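Local coordinates for BldN (Streptomyces venezuelae, PDB 6DXO), which takes part in the complex between the ECF sigma factor BldN and its anti-sigma factor RsbN, this chain probably being the N-terminal domain of the membrane-bound anti-sigma factor, at residues N12-A17 with G41-L46. Residues are numbered along the deposited sequence; the frame is centred on the assembly and turned at random.
Sequences NAFAQA and GKLLAL
The Phe-14 ring, the one flat group in this contact, has CB of Leu-43 on one side of its plane and CD2 of Leu-44 on the other, both approaching obliquely. Its CE2 lies 3.6 Å from CB of Leu-43 and 3.8 Å from CD2 of Leu-44, so the CD2-CE2 side of the ring is inserted between the two groups. The motif is plain helix-helix packing between helix 3-20 and helix 41-51. Over the short segments the axes approach to 10.6 Å and cross at -46°, a separation bridged by side chains: the closest pair of CA atoms, those of Ala-17 and Leu-44, is still 7.5 Å apart. The ring reaches across because CG of Phe-14 stands anti to its own backbone nitrogen (chi1 -178°), although the bond from CA to CB does not aim at the neighbouring helix. Leu-44 likewise gains its contact at the far end, its side chain running past Phe-14 in the opposite direction. Leu-43 instead offers its CB, close to its backbone. The closest contacts between the two segments are between apolar side chains, and the 207 Å² buried in total, with no touching residue fully buried, marks a small surface contact. It joins two helices separated in the chain by a linker that is largely unmodelled; Gln-40, just before helix 41-51, also touches the side chains of Ala-13 and Ala-17. One turn on from Phe-14, Ala-17 points its methyl toward the opposing helix, where CB packs against both branches of Leu-44, 3.6 Å from CD2 and 3.7 Å from CD1.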
loop_
_atom_site.group_PDB
_atom_site.type_symbol
_atom_site.label_atom_id
_atom_site.label_comp_id
_atom_site.label_asym_id
_atom_site.label_seq_id
_atom_site.Cartn_x
_atom_site.Cartn_y
_atom_site.Cartn_z
ATOM N N ASN B 12 -4.786 24.732 18.716
ATOM C CA ASN B 12 -3.644 23.863 19.000
ATOM C C ASN B 12 -3.989 22.731 19.970
ATOM O O ASN B 12 -3.429 21.640 19.888
ATOM C CB ASN B 12 -2.460 24.676 19.527
ATOM C CG ASN B 12 -1.899 25.636 18.490
ATOM O OD1 ASN B 12 -1.797 25.305 17.306
ATOM N ND2 ASN B 12 -1.531 26.833 18.932
ATOM N N ALA B 13 -4.916 22.996 20.886
ATOM C CA ALA B 13 -5.372 21.985 21.833
ATOM C C ALA B 13 -6.171 20.906 21.107
ATOM O O ALA B 13 -6.017 19.713 21.372
ATOM C CB ALA B 13 -6.220 22.622 22.920
ATOM N N PHE B 14 -7.026 21.344 20.192
ATOM C CA PHE B 14 -7.819 20.431 19.387
ATOM C C PHE B 14 -6.895 19.553 18.547
ATOM O O PHE B 14 -7.058 18.338 18.497
ATOM C CB PHE B 14 -8.791 21.221 18.511
ATOM C CG PHE B 14 -9.692 20.366 17.663
ATOM C CD1 PHE B 14 -9.738 20.542 16.289
ATOM C CD2 PHE B 14 -10.501 19.392 18.237
ATOM C CE1 PHE B 14 -10.574 19.761 15.498
ATOM C CE2 PHE B 14 -11.338 18.609 17.452
ATOM C CZ PHE B 14 -11.373 18.796 16.084
ATOM N N ALA B 15 -5.914 20.172 17.901
ATOM C CA ALA B 15 -4.964 19.433 17.082
ATOM C C ALA B 15 -4.314 18.331 17.905
ATOM O O ALA B 15 -4.247 17.179 17.481
ATOM C CB ALA B 15 -3.901 20.377 16.510
ATOM N N GLN B 16 -3.844 18.695 19.095
ATOM C CA GLN B 16 -3.183 17.744 19.981
ATOM C C GLN B 16 -4.130 16.639 20.443
ATOM O O GLN B 16 -3.732 15.484 20.581
ATOM C CB GLN B 16 -2.582 18.462 21.190
ATOM C CG GLN B 16 -1.765 17.554 22.080
ATOM C CD GLN B 16 -0.627 16.890 21.331
ATOM O OE1 GLN B 16 -0.341 15.711 21.531
ATOM N NE2 GLN B 16 0.032 17.650 20.466
ATOM N N ALA B 17 -5.385 17.004 20.683
ATOM C CA ALA B 17 -6.403 16.038 21.074
ATOM C C ALA B 17 -6.688 15.035 19.953
ATOM O O ALA B 17 -6.841 13.841 20.205
ATOM C CB ALA B 17 -7.676 16.751 21.482
ATOM N N GLY B 41 -14.933 18.528 23.609
ATOM C CA GLY B 41 -15.360 17.141 23.585
ATOM C C GLY B 41 -16.367 16.887 22.482
ATOM O O GLY B 41 -16.448 15.787 21.936
ATOM N N LYS B 42 -17.145 17.912 22.152
ATOM C CA LYS B 42 -18.112 17.802 21.074
ATOM C C LYS B 42 -17.383 17.806 19.734
ATOM O O LYS B 42 -17.730 17.056 18.823
ATOM C CB LYS B 42 -19.134 18.939 21.140
ATOM C CG LYS B 42 -20.255 18.822 20.116
ATOM C CD LYS B 42 -20.928 17.456 20.182
ATOM C CE LYS B 42 -21.992 17.315 19.102
ATOM N NZ LYS B 42 -22.658 15.980 19.130
ATOM N N LEU B 43 -16.363 18.650 19.628
ATOM C CA LEU B 43 -15.566 18.734 18.411
ATOM C C LEU B 43 -14.900 17.399 18.110
ATOM O O LEU B 43 -14.923 16.926 16.974
ATOM C CB LEU B 43 -14.513 19.834 18.537
ATOM C CG LEU B 43 -15.046 21.246 18.781
ATOM C CD1 LEU B 43 -13.895 22.237 18.852
ATOM C CD2 LEU B 43 -16.038 21.645 17.699
ATOM N N LEU B 44 -14.307 16.795 19.132
ATOM C CA LEU B 44 -13.635 15.513 18.976
ATOM C C LEU B 44 -14.617 14.421 18.568
ATOM O O LEU B 44 -14.285 13.548 17.770
ATOM C CB LEU B 44 -12.912 15.121 20.268
ATOM C CG LEU B 44 -11.630 15.897 20.592
ATOM C CD1 LEU B 44 -11.147 15.599 22.005
ATOM C CD2 LEU B 44 -10.538 15.588 19.573
ATOM N N ALA B 45 -15.828 14.485 19.111
ATOM C CA ALA B 45 -16.855 13.498 18.803
ATOM C C ALA B 45 -17.270 13.585 17.339
ATOM O O ALA B 45 -17.548 12.565 16.699
ATOM C CB ALA B 45 -18.065 13.682 19.715
ATOM N N LEU B 46 -17.316 14.805 16.815
ATOM C CA LEU B 46 -17.667 15.019 15.419
ATOM C C LEU B 46 -16.567 14.481 14.504
ATOM O O LEU B 46 -16.849 13.801 13.518
ATOM C CB LEU B 46 -17.924 16.502 15.147
ATOM C CG LEU B 46 -19.108 17.111 15.897
ATOM C CD1 LEU B 46 -19.121 18.628 15.768
ATOM C CD2 LEU B 46 -20.418 16.517 15.401
#